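Local coordinates for protein 2-methyl-3-hydroxypyridine-5-carboxylic acid oxygenase (Mesorhizobium loti, PDB 3ALJ) that binds FAD and probably uses it to add oxygen to, and open the ring of, 2-methyl-3-hydroxypyridine-5-carboxylic acid, at residues A22-A27 against A112-A117; A29-G34 against L120-S125; A14-G19 against V37-K42. All blocks are in the same frame, centred on the assembly; numbering follows the deposited sequence.

Interaction 1: A22-A27 against A112-A117. With FAD (flavin-adenine dinucleotide), chain B.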
# COMPACT_ATOMS: atom_id res chain seq x y z
N ALA A 22 4.67 -6.04 -2.15
CA ALA A 22 4.33 -7.12 -3.04
C ALA A 22 5.41 -8.19 -3.19
O ALA A 22 5.18 -9.39 -3.06
CB ALA A 22 3.99 -6.56 -4.43
N GLY A 23 6.68 -7.68 -3.32
CA GLY A 23 7.76 -8.66 -3.50
C GLY A 23 8.11 -9.46 -2.27
O GLY A 23 8.36 -10.67 -2.37
N LEU A 24 8.05 -8.77 -1.15
CA LEU A 24 8.31 -9.50 0.11
C LEU A 24 7.18 -10.49 0.41
O LEU A 24 7.47 -11.59 0.91
CB LEU A 24 8.45 -8.50 1.26
CG LEU A 24 9.74 -7.66 1.25
CD1 LEU A 24 9.62 -6.48 2.26
CD2 LEU A 24 10.91 -8.54 1.65
N THR A 25 5.92 -10.12 0.14
CA THR A 25 4.83 -11.06 0.33
C THR A 25 5.00 -12.23 -0.58
O THR A 25 4.89 -13.40 -0.13
CB THR A 25 3.50 -10.33 0.02
OG1 THR A 25 3.21 -9.35 1.03
CG2 THR A 25 2.32 -11.38 0.02
N ALA A 26 5.31 -12.00 -1.89
CA ALA A 26 5.50 -13.13 -2.79
C ALA A 26 6.65 -13.99 -2.34
O ALA A 26 6.52 -15.26 -2.33
CB ALA A 26 5.77 -12.59 -4.27
N ALA A 27 7.75 -13.39 -1.94
CA ALA A 27 8.89 -14.19 -1.50
C ALA A 27 8.62 -15.07 -0.29
O ALA A 27 9.00 -16.23 -0.28
CB ALA A 27 10.11 -13.32 -1.30
N ALA A 112 8.55 -5.81 9.49
CA ALA A 112 8.01 -7.11 9.82
C ALA A 112 8.11 -8.09 8.69
O ALA A 112 8.47 -9.26 8.94
CB ALA A 112 6.53 -6.93 10.27
N LEU A 113 7.88 -7.64 7.47
CA LEU A 113 8.07 -8.50 6.34
C LEU A 113 9.52 -8.89 6.07
O LEU A 113 9.74 -10.07 5.75
CB LEU A 113 7.41 -7.85 5.09
CG LEU A 113 5.86 -7.70 5.19
CD1 LEU A 113 5.44 -6.75 4.03
CD2 LEU A 113 5.19 -9.02 5.01
N VAL A 114 10.43 -7.89 6.15
CA VAL A 114 11.86 -8.28 5.95
C VAL A 114 12.23 -9.26 7.00
O VAL A 114 12.92 -10.28 6.62
CB VAL A 114 12.66 -7.01 6.01
CG1 VAL A 114 14.16 -7.36 6.09
CG2 VAL A 114 12.42 -6.11 4.80
N ASN A 115 11.80 -9.09 8.25
CA ASN A 115 12.28 -9.99 9.38
C ASN A 115 11.76 -11.37 9.09
O ASN A 115 12.54 -12.35 9.32
CB ASN A 115 11.80 -9.45 10.72
CG ASN A 115 12.56 -8.15 11.18
OD1 ASN A 115 12.09 -7.47 12.08
ND2 ASN A 115 13.67 -7.83 10.55
N ARG A 116 10.55 -11.53 8.58
CA ARG A 116 10.01 -12.84 8.30
C ARG A 116 10.69 -13.48 7.12
O ARG A 116 11.00 -14.66 7.15
CB ARG A 116 8.44 -12.72 8.12
CG ARG A 116 7.79 -13.94 7.71
CD ARG A 116 7.97 -15.09 8.81
NE ARG A 116 7.15 -16.20 8.41
CZ ARG A 116 7.38 -17.45 8.89
NH1 ARG A 116 8.39 -17.67 9.77
NH2 ARG A 116 6.68 -18.45 8.49
N ALA A 117 10.96 -12.71 6.04
CA ALA A 117 11.69 -13.28 4.92
C ALA A 117 13.10 -13.74 5.37
O ALA A 117 13.52 -14.83 4.91
CB ALA A 117 11.82 -12.20 3.84
PA FAD B . 6.58 -0.53 -4.04
O1A FAD B . 6.11 -0.40 -2.62
O2A FAD B . 6.75 0.64 -4.83
O5B FAD B . 7.94 -1.34 -3.97
C5B FAD B . 8.71 -1.63 -5.19
C4B FAD B . 10.09 -1.89 -4.63
O4B FAD B . 10.83 -2.27 -5.84
C3B FAD B . 10.80 -0.70 -4.10
O3B FAD B . 11.48 -1.01 -2.86
C2B FAD B . 11.75 -0.28 -5.28
O2B FAD B . 12.96 0.37 -4.84
C1B FAD B . 12.15 -1.59 -5.88
N9A FAD B . 12.40 -1.55 -7.28
C8A FAD B . 11.89 -0.71 -8.24
N7A FAD B . 12.32 -1.04 -9.47
C5A FAD B . 13.15 -2.14 -9.29
C6A FAD B . 13.81 -2.97 -10.19
N6A FAD B . 13.77 -2.72 -11.54
N1A FAD B . 14.50 -3.98 -9.67
C2A FAD B . 14.59 -4.21 -8.36
N3A FAD B . 13.94 -3.46 -7.42
C4A FAD B . 13.20 -2.44 -7.93
N1 FAD B . -1.94 1.19 0.22
C2 FAD B . -2.56 0.64 1.24
O2 FAD B . -2.80 -0.58 1.31
N3 FAD B . -2.98 1.42 2.31
C4 FAD B . -2.74 2.80 2.35
O4 FAD B . -3.01 3.45 3.43
C4X FAD B . -2.10 3.35 1.25
N5 FAD B . -1.93 4.78 1.19
C5X FAD B . -1.36 5.34 0.06
C6 FAD B . -1.27 6.73 -0.09
C7 FAD B . -0.65 7.28 -1.18
C7M FAD B . -0.55 8.83 -1.29
C8 FAD B . -0.16 6.48 -2.19
C8M FAD B . 0.51 7.06 -3.45
C9 FAD B . -0.25 5.09 -2.06
C9A FAD B . -0.90 4.50 -0.95
N10 FAD B . -1.04 3.05 -0.81
C10 FAD B . -1.68 2.52 0.25
C1' FAD B . -0.54 2.14 -1.95
C2' FAD B . 0.81 1.55 -1.57
O2' FAD B . 1.73 2.63 -1.27
C3' FAD B . 1.40 0.81 -2.78
O3' FAD B . 0.27 0.20 -3.51
C4' FAD B . 2.30 -0.30 -2.42
O4' FAD B . 3.45 0.28 -1.74
C5' FAD B . 2.83 -1.00 -3.63
O5' FAD B . 3.71 -2.04 -3.21
P FAD B . 4.64 -2.68 -4.32
O1P FAD B . 5.47 -3.66 -3.60
O2P FAD B . 3.86 -3.12 -5.52
O3P FAD B . 5.54 -1.45 -4.86
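Leu24 carries most of this contact, sending its branched end from helix 21-32 onto helix 106-119. One methyl, Leu24 CD1, fits against two consecutive residues: it lies 3.8 Å from Leu113 CB and also 3.8 Å from Val114 CG2. The other branch turns one helical turn further along, where Leu24 CD2 comes within 4.4 Å of Ala117 CB. The leucine side chain runs obliquely over both Leu113 and Val114, so that CD1 meets them at van der Waals distance. Its CB already points toward helix 106-119, and with CG anti to the carbonyl carbon (chi1 -72°) the CD1 branch lands against this pair. A forked, wholly apolar side chain suits this place, since each branch has its own neighbour; Ala117 is small enough to let the second branch in.

Thr25 takes a lesser part. Its OG1 is 4.5 Å from Leu113 CD2, but the hydroxyl is spent on a hydrogen bond with Phe21 O in its own helix, and so a polar group is tolerated in a buried apolar seam. The segment axes cross at 30°, 9.7 Å apart at their closest, a spacing that one layer of leucine and valine can fill.

Further out, the N-terminal turn of helix 21-32 faces the cofactor. Ala22 N donates to FAD O1P over 2.9 Å (161°), and the helix end probably adds a favourable field at the pyrophosphate. Gly23 belongs to a glycine pattern consistent with a Rossmann-type dinucleotide fold.

Around this pair, Leu24 also touches Leu39 of strand 36-40, and Thr25 meets Met305 and Ala308 of helix 300-314. Leu66 covers Leu113. Helix 21-32 is thereby packed among helix 106-119, helix 300-314 and the sheet.

Interaction 2: A29-G34 against L120-S125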
# COMPACT_ATOMS: atom_id res chain seq x y z
N ALA A 29 5.66 -16.09 0.81
CA ALA A 29 4.62 -17.10 0.50
C ALA A 29 5.21 -18.23 -0.32
O ALA A 29 4.99 -19.46 -0.02
CB ALA A 29 3.40 -16.55 -0.22
N LEU A 30 6.10 -17.90 -1.25
CA LEU A 30 6.70 -18.93 -2.12
C LEU A 30 7.66 -19.70 -1.27
O LEU A 30 7.68 -20.96 -1.35
CB LEU A 30 7.39 -18.25 -3.35
CG LEU A 30 6.41 -17.65 -4.30
CD1 LEU A 30 7.25 -16.69 -5.25
CD2 LEU A 30 5.64 -18.68 -5.10
N LYS A 31 8.48 -19.05 -0.42
CA LYS A 31 9.47 -19.79 0.42
C LYS A 31 8.72 -20.76 1.39
O LYS A 31 9.19 -21.90 1.59
CB LYS A 31 10.39 -18.80 1.18
CG LYS A 31 11.58 -19.42 1.95
CD LYS A 31 12.65 -19.93 0.90
CE LYS A 31 13.72 -20.46 1.88
NZ LYS A 31 14.81 -21.08 1.06
N GLN A 32 7.56 -20.35 1.88
CA GLN A 32 6.83 -21.27 2.82
C GLN A 32 6.33 -22.45 2.07
O GLN A 32 6.22 -23.53 2.71
CB GLN A 32 5.61 -20.50 3.42
CG GLN A 32 5.99 -19.49 4.46
CD GLN A 32 4.79 -18.77 5.09
OE1 GLN A 32 4.91 -18.30 6.23
NE2 GLN A 32 3.64 -18.72 4.38
N ASN A 33 6.07 -22.35 0.79
CA ASN A 33 5.67 -23.49 -0.01
C ASN A 33 6.85 -24.31 -0.59
O ASN A 33 6.60 -25.20 -1.43
CB ASN A 33 4.81 -22.97 -1.15
CG ASN A 33 3.40 -22.53 -0.67
OD1 ASN A 33 2.58 -21.91 -1.44
ND2 ASN A 33 3.06 -22.98 0.53
N GLY A 34 8.06 -24.00 -0.19
CA GLY A 34 9.22 -24.86 -0.61
C GLY A 34 9.92 -24.35 -1.86
O GLY A 34 10.88 -24.98 -2.30
N LEU A 120 12.96 -17.07 7.27
CA LEU A 120 12.72 -18.18 6.43
C LEU A 120 13.91 -18.51 5.46
O LEU A 120 13.84 -19.53 4.79
CB LEU A 120 11.46 -17.93 5.59
CG LEU A 120 10.16 -17.99 6.39
CD1 LEU A 120 9.10 -17.42 5.49
CD2 LEU A 120 9.88 -19.46 6.71
N GLY A 121 14.93 -17.65 5.49
CA GLY A 121 16.04 -17.90 4.59
C GLY A 121 15.79 -17.47 3.16
O GLY A 121 16.43 -17.99 2.21
N VAL A 122 14.90 -16.51 2.88
CA VAL A 122 14.89 -15.95 1.53
C VAL A 122 16.22 -15.18 1.30
O VAL A 122 16.73 -14.42 2.16
CB VAL A 122 13.78 -14.93 1.45
CG1 VAL A 122 13.73 -14.15 0.18
CG2 VAL A 122 12.44 -15.63 1.62
N ASP A 123 16.79 -15.45 0.10
CA ASP A 123 18.03 -14.78 -0.25
C ASP A 123 17.64 -13.37 -0.77
O ASP A 123 17.14 -13.25 -1.89
CB ASP A 123 18.65 -15.62 -1.36
CG ASP A 123 19.97 -15.11 -1.85
OD1 ASP A 123 20.37 -14.02 -1.46
OD2 ASP A 123 20.58 -15.89 -2.63
N ILE A 124 18.02 -12.34 -0.05
CA ILE A 124 17.70 -10.96 -0.42
C ILE A 124 18.99 -10.26 -0.78
O ILE A 124 20.02 -10.32 -0.06
CB ILE A 124 17.13 -10.20 0.79
CG1 ILE A 124 15.75 -10.84 1.16
CG2 ILE A 124 16.92 -8.75 0.45
CD1 ILE A 124 15.19 -10.27 2.48
N SER A 125 18.95 -9.64 -1.95
CA SER A 125 20.07 -8.77 -2.37
C SER A 125 19.62 -7.33 -2.47
O SER A 125 18.60 -7.03 -3.04
CB SER A 125 20.52 -9.20 -3.75
OG SER A 125 21.09 -10.51 -3.72
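Lys31 swings its CG opposite the backbone nitrogen (chi1 -173°) and then bends at chi2 (71°), which lays its chain along the turn Leu120-Val122. The aliphatic part does the packing: Lys31 CB is 3.8 Å from Val122 CG2, the two side chains passing side by side and running opposite ways, and Lys31 CG is 3.9 Å from Leu120 CB. Farther out, Lys31 CE rests 3.1 Å from Leu120 O, while Lys31 NZ stays 3.7 Å from Gly121 O, too far for a hydrogen bond though the carbonyl would probably still attract the ammonium group. A lysine suits a partly exposed site, greasy along its stem and charged at its end. Cut back to alanine, the residue would keep only CB against Val122, and Leu120 with its carbonyl is likely to be left without its methylene cover.

Beside it Gln32 CG meets Leu120 CD1 at 3.9 Å, and the amide of Gln32 is held by Arg116 and by Gly65 O.

Each segment holds the glycine that closes a helix: Gly121, with positive phi, completes a Schellman motif after helix 106-119, and Gly34 does the same after helix 21-32, each releasing the chain toward a strand of the sheet in this alpha/beta fold.

Interaction 3: A14-G19 against V37-K42. With FAD (flavin-adenine dinucleotide), chain B.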
# COMPACT_ATOMS: atom_id res chain seq x y z
N ALA A 14 12.35 -19.32 -7.87
CA ALA A 14 11.69 -18.03 -8.24
C ALA A 14 12.73 -16.93 -8.03
O ALA A 14 13.45 -16.89 -7.06
CB ALA A 14 10.52 -17.86 -7.29
N GLU A 15 12.64 -15.99 -8.98
CA GLU A 15 13.46 -14.71 -8.84
C GLU A 15 12.39 -13.59 -8.79
O GLU A 15 11.55 -13.45 -9.67
CB GLU A 15 14.37 -14.54 -10.10
CG GLU A 15 15.48 -15.59 -10.15
CD GLU A 15 16.60 -15.30 -9.22
OE1 GLU A 15 16.56 -14.27 -8.50
OE2 GLU A 15 17.56 -16.07 -9.17
N VAL A 16 12.48 -12.79 -7.71
CA VAL A 16 11.53 -11.72 -7.44
C VAL A 16 12.26 -10.42 -7.60
O VAL A 16 13.37 -10.22 -6.98
CB VAL A 16 10.99 -11.88 -6.02
CG1 VAL A 16 10.04 -10.70 -5.68
CG2 VAL A 16 10.32 -13.20 -5.80
N ALA A 17 11.77 -9.54 -8.45
CA ALA A 17 12.28 -8.17 -8.55
C ALA A 17 11.42 -7.23 -7.70
O ALA A 17 10.22 -7.04 -8.02
CB ALA A 17 12.14 -7.80 -10.08
N GLY A 18 12.10 -6.56 -6.75
CA GLY A 18 11.43 -5.53 -5.90
C GLY A 18 11.24 -6.02 -4.50
O GLY A 18 10.71 -7.10 -4.24
N GLY A 19 11.68 -5.20 -3.58
CA GLY A 19 11.55 -5.52 -2.11
C GLY A 19 10.56 -4.67 -1.40
O GLY A 19 10.77 -4.32 -0.26
N VAL A 37 13.69 -19.20 -3.35
CA VAL A 37 13.39 -17.82 -3.75
C VAL A 37 14.50 -16.86 -3.47
O VAL A 37 15.06 -16.80 -2.35
CB VAL A 37 12.27 -17.23 -2.78
CG1 VAL A 37 11.79 -15.86 -3.36
CG2 VAL A 37 11.20 -18.09 -2.63
N ARG A 38 14.82 -16.05 -4.50
CA ARG A 38 15.79 -15.01 -4.31
C ARG A 38 15.10 -13.68 -4.65
O ARG A 38 14.25 -13.66 -5.62
CB ARG A 38 16.96 -15.20 -5.30
CG ARG A 38 17.69 -16.59 -5.00
CD ARG A 38 17.23 -17.61 -6.02
NE ARG A 38 17.79 -18.96 -5.76
CZ ARG A 38 19.03 -19.31 -6.13
NH1 ARG A 38 19.40 -20.56 -5.89
NH2 ARG A 38 19.86 -18.45 -6.78
N LEU A 39 15.36 -12.64 -3.88
CA LEU A 39 14.71 -11.30 -4.10
C LEU A 39 15.74 -10.27 -4.34
O LEU A 39 16.80 -10.24 -3.64
CB LEU A 39 13.86 -10.99 -2.83
CG LEU A 39 13.16 -9.62 -2.91
CD1 LEU A 39 11.73 -9.73 -2.24
CD2 LEU A 39 13.89 -8.49 -2.31
N HIS A 40 15.47 -9.40 -5.30
CA HIS A 40 16.39 -8.36 -5.73
C HIS A 40 15.79 -6.97 -5.49
O HIS A 40 14.78 -6.63 -6.17
CB HIS A 40 16.72 -8.57 -7.19
CG HIS A 40 17.32 -9.92 -7.46
ND1 HIS A 40 18.69 -10.18 -7.33
CD2 HIS A 40 16.70 -11.12 -7.66
CE1 HIS A 40 18.87 -11.50 -7.51
NE2 HIS A 40 17.70 -12.08 -7.76
N GLU A 41 16.38 -6.20 -4.60
CA GLU A 41 15.95 -4.81 -4.38
C GLU A 41 16.97 -3.84 -5.01
O GLU A 41 18.16 -3.95 -4.64
CB GLU A 41 15.81 -4.57 -2.83
CG GLU A 41 15.68 -3.12 -2.45
CD GLU A 41 14.54 -2.41 -3.16
OE1 GLU A 41 14.69 -1.30 -3.72
OE2 GLU A 41 13.39 -2.96 -3.12
N LYS A 42 16.49 -2.93 -5.83
CA LYS A 42 17.38 -1.95 -6.48
C LYS A 42 18.08 -1.03 -5.53
O LYS A 42 19.27 -0.68 -5.70
CB LYS A 42 16.56 -1.22 -7.55
CG LYS A 42 17.25 0.07 -8.09
CD LYS A 42 16.28 0.77 -9.14
CE LYS A 42 15.00 1.24 -8.50
NZ LYS A 42 14.28 2.16 -9.49
PA FAD B . 6.58 -0.53 -4.04
O1A FAD B . 6.11 -0.40 -2.62
O2A FAD B . 6.75 0.64 -4.83
O5B FAD B . 7.94 -1.34 -3.97
C5B FAD B . 8.71 -1.63 -5.19
C4B FAD B . 10.09 -1.89 -4.63
O4B FAD B . 10.83 -2.27 -5.84
C3B FAD B . 10.80 -0.70 -4.10
O3B FAD B . 11.48 -1.01 -2.86
C2B FAD B . 11.75 -0.28 -5.28
O2B FAD B . 12.96 0.37 -4.84
C1B FAD B . 12.15 -1.59 -5.88
N9A FAD B . 12.40 -1.55 -7.28
C8A FAD B . 11.89 -0.71 -8.24
N7A FAD B . 12.32 -1.04 -9.47
C5A FAD B . 13.15 -2.14 -9.29
C6A FAD B . 13.81 -2.97 -10.19
N6A FAD B . 13.77 -2.72 -11.54
N1A FAD B . 14.50 -3.98 -9.67
C2A FAD B . 14.59 -4.21 -8.36
N3A FAD B . 13.94 -3.46 -7.42
C4A FAD B . 13.20 -2.44 -7.93
N1 FAD B . -1.94 1.19 0.22
C2 FAD B . -2.56 0.64 1.24
O2 FAD B . -2.80 -0.58 1.31
N3 FAD B . -2.98 1.42 2.31
C4 FAD B . -2.74 2.80 2.35
O4 FAD B . -3.01 3.45 3.43
C4X FAD B . -2.10 3.35 1.25
N5 FAD B . -1.93 4.78 1.19
C5X FAD B . -1.36 5.34 0.06
C6 FAD B . -1.27 6.73 -0.09
C7 FAD B . -0.65 7.28 -1.18
C7M FAD B . -0.55 8.83 -1.29
C8 FAD B . -0.16 6.48 -2.19
C8M FAD B . 0.51 7.06 -3.45
C9 FAD B . -0.25 5.09 -2.06
C9A FAD B . -0.90 4.50 -0.95
N10 FAD B . -1.04 3.05 -0.81
C10 FAD B . -1.68 2.52 0.25
C1' FAD B . -0.54 2.14 -1.95
C2' FAD B . 0.81 1.55 -1.57
O2' FAD B . 1.73 2.63 -1.27
C3' FAD B . 1.40 0.81 -2.78
O3' FAD B . 0.27 0.20 -3.51
C4' FAD B . 2.30 -0.30 -2.42
O4' FAD B . 3.45 0.28 -1.74
C5' FAD B . 2.83 -1.00 -3.63
O5' FAD B . 3.71 -2.04 -3.21
P FAD B . 4.64 -2.68 -4.32
O1P FAD B . 5.47 -3.66 -3.60
O2P FAD B . 3.86 -3.12 -5.52
O3P FAD B . 5.54 -1.45 -4.86
O HOH W 1 19.64 -15.74 -7.59
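Ala14-Ala17 and Val37-His40 pair as neighbouring parallel strands, and backbone hydrogen bonds form the first group. Arg38 N donates to Ala14 O, Val16 N to Arg38 O, and His40 N to Val16 O. Past the strands the ladder gains one more rung, Gly18 N to His40 O at 2.7 Å. Val37 CA and Leu39 CA add CA-H...O contacts to the same carbonyls.

Polar side chains meet on the face of Glu15, Arg38 and His40. Glu15, bent at chi2 (-77°), brings OE1 into the ring plane of His40 at the edge, where NE2 donates to it over 2.6 Å; the bond arrives on the syn side of the carboxylate, 26° out of its plane. Ser128 holds the other ring nitrogen, fixing the imidazole. Glu15 OE2 reaches Arg38 through a water, 2.6 Å from OE2 and 2.8 Å from Arg38 NH2, while Arg38 makes its salt bridge with Asp36.

Apolar packing occupies the other face: Val16 CG2 is 3.9 Å from Val37 CG1, Leu39 CD1 lies 4.0 Å from Val16 CG1, and Leu39 CD2 rests on Gly19 CA. Branched apolar residues suit a helix-covered sheet face.

Cofactor contacts cluster at the carboxyl ends. Glu41 accepts hydrogen bonds from both hydroxyls of the adenosine ribose, OE1 from FAD O2B and OE2 from FAD O3B, each at 2.7 Å, a role characteristic of an acid after the second strand of dinucleotide-binding folds. Gly19 N donates a hydrogen bond to Glu41 OE2 (2.9 Å), positioning that carboxylate. A side chain on Gly18 would crowd FAD O4B, and one on Gly19 would strike Glu41.

Helix 21-32 links the two strands in a beta-alpha-beta crossover and covers Ala14 and Val37 on one face; strand 151-154 flanks 13-17, and strand 123-125 flanks 36-40.

How the interactions relate
Helix 21-32 serves two of the contacts and joins the strands of the third. Interactions 1 and 3 are buried and touch FAD, whereas interaction 2 lies at the surface, farther from the cofactor. Their chemistry follows their place: interaction 1 is methyl packing between helices, interaction 2 pairs a lysine stem with a turn, and interaction 3 rests on backbone hydrogen bonds, a buried carboxylate-histidine pair and cofactor recognition. Between them run direct links. Strand 123-125 of interaction 2 hydrogen-bonds to Leu39 of interaction 3, and Gly23 O of interaction 1 packs on Val16 and Leu39, joining helix to sheet.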